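Side-chain contacts in D-glycero-alpha-D-manno-heptose 7-phosphate kinase (PDB 4N3O), which phosphorylates D-glycero-alpha-D-manno-heptose 7-phosphate at C-1, using ATP, on the way to the GDP-heptose used in capsule polysaccharide synthesis: residues A[33-38]-A[160-165]; A[176-179]-A[183-186]. All blocks are in the same frame, centred on the assembly; numbering follows the deposited sequence.

Overall arrangement
Both contacts gather on one sheet of this GHMP kinase, where strand 31-40 pairs with strand 172-178 and that strand pairs in turn with 182-188. Interaction 1 sets the start of helix 162-169 against strand 31-40; interaction 2 is the hairpin that the chain forms just after that helix, and the two lie about 9 Å apart, centre to centre. Phe-177 links them: its CZ is 3.5 Å from Val-35 CG1 and also 3.5 Å from Gln-162 NE2. Interaction 1 contains Asp-163, probably the proton acceptor, as in related GHMP kinases. The side chain of Phe-177 is about 9 Å from that of Asp-163, so the hairpin lies near the probable catalytic residue without these two side chains touching.

Interaction 1. Residues A[33-38]-A[160-165]; sequences GYVLNA and GAQDQY
Gln-162, in the first turn of helix 162-169, reaches toward strand 31-40 and meets Val-35 and Asn-37, two residues of one sheet face. The van der Waals part of the contact is loose, a methyl group approaching an amide oxygen: Val-35 CG1 stands 4.3 Å from Gln-162 OE1. A branched valine suits the strand and turns its methyl groups toward the end of the Gln-162 side chain, while the long glutamine spans the gap between the backbones. Beyond CG that chain is extended (chi2 176°), which carries the amide out over the sheet, where NE2 bonds to the carbonyl O of Gly-159.

The polar part is equally slack. Asn-37 ND2 lies 4.1 Å from the backbone O of Gln-162, too far for a hydrogen bond, and no such bond joins the two segments. A small polar asparagine fits here beside Arg-14, the probable transition-state stabilizer, which also forms a salt bridge with OD1 of Asp-163. The contact thus lays the helix start that carries this probable catalytic aspartate over the strand face holding Asn-37. Around it, helix 140-153 packs on Ala-161 and Gln-164, strand 172-178 touches Val-35 and Gln-162, and helix 236-248 covers Tyr-34 and Leu-36 on the other sheet face.

Interaction 2. Residues A[176-179]-A[183-186]; sequences EFYN and VIVN
Phe-177 and Val-183 lie side by side and point the same way across a beta hairpin, in which strands 172-178 and 182-188 run antiparallel (162° between the short segments). They form a non-hydrogen-bonded pair. The ring carbon CE1 of Phe-177 comes to 3.6 Å from Val-183 CG1, which approaches obliquely, whereas CG2 sits at the ring edge, in its plane, 3.8 Å from CD1. With CG1 of Val-183 anti to the backbone N (chi1 -179°) and CG2 beside that N, both methyls lie against the CD1 and CE1 atoms of the ring. Beta-branched valine and broad phenylalanine suit this sheet face, where Phe-177 also packs on Val-35 and on Gln-162 of the preceding helix. The Phe-177 side chain is about 7 Å from Gly-21, probably part of the substrate site.

Glu-176, Ile-184 and Asn-186 project from the other face. Tyr-178 and Ile-184 meet at an oblique angle, the isoleucine's long branch bringing CD1 to 4.2 Å from Tyr-178 CD2. The carboxylate of Glu-176 and the amide of Asn-186 are turned 61° apart, but the principal partner of Glu-176 is Lys-244, which forms a salt bridge to OE1; an acidic residue therefore fits here. Beneath these side chains, Glu-176 and Ile-184 form the hydrogen-bonded pair. Ile-184 N donates to Glu-176 O at 2.9 Å, and Glu-176 N donates to Ile-184 O, also at 2.9 Å.

Interaction 1. Residues A[33-38]-A[160-165]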
ATOM      1  N   GLY A  33      14.936  21.686 -17.204  1.00 90.01           N
ATOM      2  CA  GLY A  33      15.331  20.501 -16.452  1.00 81.64           C
ATOM      3  C   GLY A  33      14.273  19.428 -16.514  1.00 72.54           C
ATOM      4  O   GLY A  33      13.419  19.433 -17.405  1.00 68.35           O
ATOM      5  N   TYR A  34      14.317  18.510 -15.557  1.00 69.75           N
ATOM      6  CA  TYR A  34      13.355  17.417 -15.522  1.00 63.30           C
ATOM      7  C   TYR A  34      13.091  16.964 -14.117  1.00 59.70           C
ATOM      8  O   TYR A  34      13.834  17.272 -13.195  1.00 59.88           O
ATOM      9  CB  TYR A  34      13.885  16.197 -16.282  1.00 64.62           C
ATOM     10  CG  TYR A  34      14.942  15.425 -15.513  1.00 64.61           C
ATOM     11  CD1 TYR A  34      16.287  15.743 -15.628  1.00 67.11           C
ATOM     12  CD2 TYR A  34      14.587  14.374 -14.659  1.00 63.74           C
ATOM     13  CE1 TYR A  34      17.257  15.039 -14.926  1.00 69.22           C
ATOM     14  CE2 TYR A  34      15.554  13.670 -13.941  1.00 64.80           C
ATOM     15  CZ  TYR A  34      16.889  14.007 -14.083  1.00 68.21           C
ATOM     16  OH  TYR A  34      17.862  13.324 -13.389  1.00 69.70           O
ATOM     17  N   VAL A  35      12.017  16.208 -13.974  1.00 58.83           N
ATOM     18  CA  VAL A  35      11.677  15.607 -12.712  1.00 57.16           C
ATOM     19  C   VAL A  35      10.953  14.294 -13.041  1.00 54.84           C
ATOM     20  O   VAL A  35      10.187  14.204 -14.023  1.00 51.84           O
ATOM     21  CB  VAL A  35      10.833  16.546 -11.801  1.00 59.50           C
ATOM     22  CG1 VAL A  35       9.494  16.872 -12.429  1.00 61.61           C
ATOM     23  CG2 VAL A  35      10.604  15.919 -10.436  1.00 60.34           C
ATOM     24  N   LEU A  36      11.259  13.265 -12.259  1.00 50.67           N
ATOM     25  CA  LEU A  36      10.619  11.974 -12.394  1.00 44.80           C
ATOM     26  C   LEU A  36       9.994  11.709 -11.066  1.00 43.04           C
ATOM     27  O   LEU A  36      10.715  11.543 -10.081  1.00 42.75           O
ATOM     28  CB  LEU A  36      11.627  10.871 -12.690  1.00 45.34           C
ATOM     29  CG  LEU A  36      11.080   9.439 -12.588  1.00 43.32           C
ATOM     30  CD1 LEU A  36       9.991   9.205 -13.614  1.00 43.29           C
ATOM     31  CD2 LEU A  36      12.169   8.399 -12.742  1.00 42.59           C
ATOM     32  N   ASN A  37       8.661  11.701 -11.014  1.00 40.05           N
ATOM     33  CA  ASN A  37       7.988  11.393  -9.765  1.00 38.99           C
ATOM     34  C   ASN A  37       7.009  10.251  -9.964  1.00 36.48           C
ATOM     35  O   ASN A  37       6.756   9.805 -11.098  1.00 33.93           O
ATOM     36  CB  ASN A  37       7.348  12.620  -9.155  1.00 40.42           C
ATOM     37  CG  ASN A  37       6.393  13.280 -10.085  1.00 46.14           C
ATOM     38  OD1 ASN A  37       5.692  12.610 -10.851  1.00 49.91           O
ATOM     39  ND2 ASN A  37       6.341  14.608 -10.033  1.00 52.61           N
ATOM     40  N   ALA A  38       6.491   9.754  -8.852  1.00 33.83           N
ATOM     41  CA  ALA A  38       5.620   8.602  -8.893  1.00 32.15           C
ATOM     42  C   ALA A  38       4.730   8.617  -7.686  1.00 29.54           C
ATOM     43  O   ALA A  38       5.199   8.856  -6.586  1.00 30.62           O
ATOM     44  CB  ALA A  38       6.464   7.334  -8.905  1.00 30.57           C
ATOM     45  N   GLY A 160       6.200  25.234 -11.309  1.00 97.84           N
ATOM     46  CA  GLY A 160       5.421  24.439 -12.267  1.00 91.76           C
ATOM     47  C   GLY A 160       4.363  23.593 -11.585  1.00 82.10           C
ATOM     48  O   GLY A 160       4.410  23.383 -10.374  1.00 72.95           O
ATOM     49  N   ALA A 161       3.426  23.074 -12.373  1.00 77.91           N
ATOM     50  CA  ALA A 161       2.315  22.279 -11.833  1.00 76.32           C
ATOM     51  C   ALA A 161       2.674  20.811 -11.541  1.00 74.58           C
ATOM     52  O   ALA A 161       1.801  19.943 -11.511  1.00 69.22           O
ATOM     53  CB  ALA A 161       1.128  22.358 -12.778  1.00 76.56           C
ATOM     54  N   GLN A 162       3.954  20.570 -11.272  1.00 74.41           N
ATOM     55  CA  GLN A 162       4.489  19.228 -11.023  1.00 67.82           C
ATOM     56  C   GLN A 162       3.647  18.377 -10.087  1.00 61.94           C
ATOM     57  O   GLN A 162       3.231  17.276 -10.434  1.00 63.66           O
ATOM     58  CB  GLN A 162       5.865  19.332 -10.360  1.00 71.12           C
ATOM     59  CG  GLN A 162       6.847  20.311 -10.970  1.00 76.52           C
ATOM     60  CD  GLN A 162       8.126  20.389 -10.159  1.00 79.64           C
ATOM     61  OE1 GLN A 162       8.350  19.586  -9.253  1.00 79.31           O
ATOM     62  NE2 GLN A 162       8.973  21.360 -10.480  1.00 87.70           N
ATOM     63  N   ASP A 163       3.424  18.896  -8.885  1.00 56.61           N
ATOM     64  CA  ASP A 163       2.729  18.165  -7.836  1.00 52.97           C
ATOM     65  C   ASP A 163       1.248  17.943  -8.080  1.00 50.34           C
ATOM     66  O   ASP A 163       0.692  16.928  -7.602  1.00 45.76           O
ATOM     67  CB  ASP A 163       2.946  18.850  -6.487  1.00 57.61           C
ATOM     68  CG  ASP A 163       4.403  18.797  -6.026  1.00 62.92           C
ATOM     69  OD1 ASP A 163       5.175  17.977  -6.581  1.00 62.92           O
ATOM     70  OD2 ASP A 163       4.769  19.558  -5.097  1.00 67.04           O
ATOM     71  N   GLN A 164       0.620  18.867  -8.816  1.00 46.85           N
ATOM     72  CA  GLN A 164      -0.804  18.765  -9.124  1.00 46.74           C
ATOM     73  C   GLN A 164      -1.063  17.698 -10.192  1.00 45.17           C
ATOM     74  O   GLN A 164      -2.098  17.007 -10.147  1.00 44.74           O
ATOM     75  CB  GLN A 164      -1.391  20.110  -9.573  1.00 49.51           C
ATOM     76  CG  GLN A 164      -1.390  21.204  -8.513  1.00 53.00           C
ATOM     77  CD  GLN A 164      -0.027  21.846  -8.295  1.00 57.25           C
ATOM     78  OE1 GLN A 164       0.864  21.769  -9.150  1.00 61.01           O
ATOM     79  NE2 GLN A 164       0.131  22.511  -7.158  1.00 59.20           N
ATOM     80  N   TYR A 165      -0.139  17.570 -11.148  1.00 42.86           N
ATOM     81  CA  TYR A 165      -0.283  16.577 -12.204  1.00 44.18           C
ATOM     82  C   TYR A 165      -0.065  15.180 -11.637  1.00 41.28           C
ATOM     83  O   TYR A 165      -0.733  14.249 -12.033  1.00 39.77           O
ATOM     84  CB  TYR A 165       0.690  16.798 -13.377  1.00 45.35           C
ATOM     85  CG  TYR A 165       0.474  18.055 -14.198  1.00 48.82           C
ATOM     86  CD1 TYR A 165      -0.752  18.326 -14.784  1.00 50.94           C
ATOM     87  CD2 TYR A 165       1.536  18.930 -14.470  1.00 52.68           C
ATOM     88  CE1 TYR A 165      -0.947  19.465 -15.565  1.00 52.16           C
ATOM     89  CE2 TYR A 165       1.355  20.061 -15.258  1.00 53.93           C
ATOM     90  CZ  TYR A 165       0.108  20.327 -15.801  1.00 54.08           C
ATOM     91  OH  TYR A 165      -0.086  21.449 -16.587  1.00 54.19           O
TER

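Interaction 2. Residues A[176-179]-A[183-186]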
ATOM      1  N   GLU A 176       9.318  17.281 -18.237  1.00 67.30           N
ATOM      2  CA  GLU A 176      10.377  18.085 -18.834  1.00 72.55           C
ATOM      3  C   GLU A 176       9.956  19.536 -18.836  1.00 71.22           C
ATOM      4  O   GLU A 176       8.803  19.864 -19.122  1.00 68.43           O
ATOM      5  CB  GLU A 176      10.714  17.569 -20.231  1.00 75.14           C
ATOM      6  CG  GLU A 176      11.519  16.278 -20.155  1.00 79.15           C
ATOM      7  CD  GLU A 176      11.525  15.488 -21.442  1.00 85.46           C
ATOM      8  OE1 GLU A 176      12.633  15.216 -21.973  1.00 85.17           O
ATOM      9  OE2 GLU A 176      10.418  15.150 -21.925  1.00 86.67           O
ATOM     10  N   PHE A 177      10.895  20.397 -18.475  1.00 74.11           N
ATOM     11  CA  PHE A 177      10.619  21.821 -18.377  1.00 79.79           C
ATOM     12  C   PHE A 177      11.299  22.633 -19.477  1.00 83.82           C
ATOM     13  O   PHE A 177      12.484  22.441 -19.778  1.00 83.07           O
ATOM     14  CB  PHE A 177      11.039  22.329 -17.002  1.00 79.91           C
ATOM     15  CG  PHE A 177      10.428  21.561 -15.875  1.00 78.54           C
ATOM     16  CD1 PHE A 177       9.055  21.604 -15.658  1.00 77.34           C
ATOM     17  CD2 PHE A 177      11.218  20.796 -15.026  1.00 77.43           C
ATOM     18  CE1 PHE A 177       8.477  20.892 -14.623  1.00 75.28           C
ATOM     19  CE2 PHE A 177      10.648  20.085 -13.986  1.00 76.54           C
ATOM     20  CZ  PHE A 177       9.274  20.132 -13.786  1.00 73.99           C
ATOM     21  N   TYR A 178      10.526  23.532 -20.080  1.00 87.32           N
ATOM     22  CA  TYR A 178      11.024  24.391 -21.138  1.00 95.17           C
ATOM     23  C   TYR A 178      10.773  25.869 -20.829  1.00101.01           C
ATOM     24  O   TYR A 178       9.633  26.301 -20.623  1.00 98.28           O
ATOM     25  CB  TYR A 178      10.402  24.007 -22.480  1.00 94.22           C
ATOM     26  CG  TYR A 178      10.838  22.652 -22.969  1.00 93.49           C
ATOM     27  CD1 TYR A 178      11.990  22.509 -23.735  1.00 96.79           C
ATOM     28  CD2 TYR A 178      10.106  21.506 -22.660  1.00 92.57           C
ATOM     29  CE1 TYR A 178      12.401  21.264 -24.185  1.00 98.41           C
ATOM     30  CE2 TYR A 178      10.507  20.255 -23.107  1.00 90.32           C
ATOM     31  CZ  TYR A 178      11.655  20.141 -23.867  1.00 94.06           C
ATOM     32  OH  TYR A 178      12.064  18.913 -24.313  1.00 95.13           O
ATOM     33  N   ASN A 179      11.866  26.623 -20.775  1.00108.70           N
ATOM     34  CA  ASN A 179      11.843  28.062 -20.535  1.00116.61           C
ATOM     35  C   ASN A 179      11.060  28.428 -19.266  1.00115.22           C
ATOM     36  O   ASN A 179      10.386  29.457 -19.214  1.00105.36           O
ATOM     37  CB  ASN A 179      11.276  28.773 -21.775  1.00122.29           C
ATOM     38  CG  ASN A 179      11.727  30.226 -21.897  1.00131.36           C
ATOM     39  OD1 ASN A 179      11.291  30.932 -22.804  1.00136.33           O
ATOM     40  ND2 ASN A 179      12.614  30.673 -21.008  1.00134.30           N
ATOM     41  N   VAL A 183       5.453  22.963 -19.112  1.00 90.46           N
ATOM     42  CA  VAL A 183       5.735  21.707 -18.447  1.00 87.91           C
ATOM     43  C   VAL A 183       5.165  20.634 -19.353  1.00 85.21           C
ATOM     44  O   VAL A 183       3.953  20.594 -19.592  1.00 82.25           O
ATOM     45  CB  VAL A 183       5.065  21.589 -17.062  1.00 85.87           C
ATOM     46  CG1 VAL A 183       5.435  20.258 -16.414  1.00 84.33           C
ATOM     47  CG2 VAL A 183       5.464  22.752 -16.162  1.00 87.58           C
ATOM     48  N   ILE A 184       6.043  19.808 -19.908  1.00 80.83           N
ATOM     49  CA  ILE A 184       5.617  18.695 -20.743  1.00 78.73           C
ATOM     50  C   ILE A 184       5.595  17.489 -19.803  1.00 74.58           C
ATOM     51  O   ILE A 184       6.596  17.141 -19.165  1.00 68.03           O
ATOM     52  CB  ILE A 184       6.505  18.515 -21.998  1.00 82.49           C
ATOM     53  CG1 ILE A 184       6.084  19.509 -23.092  1.00 85.92           C
ATOM     54  CG2 ILE A 184       6.334  17.126 -22.597  1.00 81.66           C
ATOM     55  CD1 ILE A 184       5.977  20.951 -22.641  1.00 87.13           C
ATOM     56  N   VAL A 185       4.424  16.892 -19.677  1.00 69.73           N
ATOM     57  CA  VAL A 185       4.251  15.778 -18.788  1.00 68.06           C
ATOM     58  C   VAL A 185       4.115  14.518 -19.601  1.00 64.19           C
ATOM     59  O   VAL A 185       3.258  14.442 -20.479  1.00 66.47           O
ATOM     60  CB  VAL A 185       2.992  15.963 -17.930  1.00 67.60           C
ATOM     61  CG1 VAL A 185       2.766  14.757 -17.030  1.00 68.37           C
ATOM     62  CG2 VAL A 185       3.116  17.230 -17.104  1.00 73.23           C
ATOM     63  N   ASN A 186       4.985  13.550 -19.326  1.00 57.42           N
ATOM     64  CA  ASN A 186       4.933  12.257 -19.979  1.00 56.31           C
ATOM     65  C   ASN A 186       4.406  11.229 -18.974  1.00 55.64           C
ATOM     66  O   ASN A 186       5.168  10.763 -18.128  1.00 50.10           O
ATOM     67  CB  ASN A 186       6.321  11.838 -20.461  1.00 58.70           C
ATOM     68  CG  ASN A 186       6.849  12.715 -21.585  1.00 66.31           C
ATOM     69  OD1 ASN A 186       7.912  13.325 -21.459  1.00 72.61           O
ATOM     70  ND2 ASN A 186       6.096  12.804 -22.681  1.00 70.80           N
TER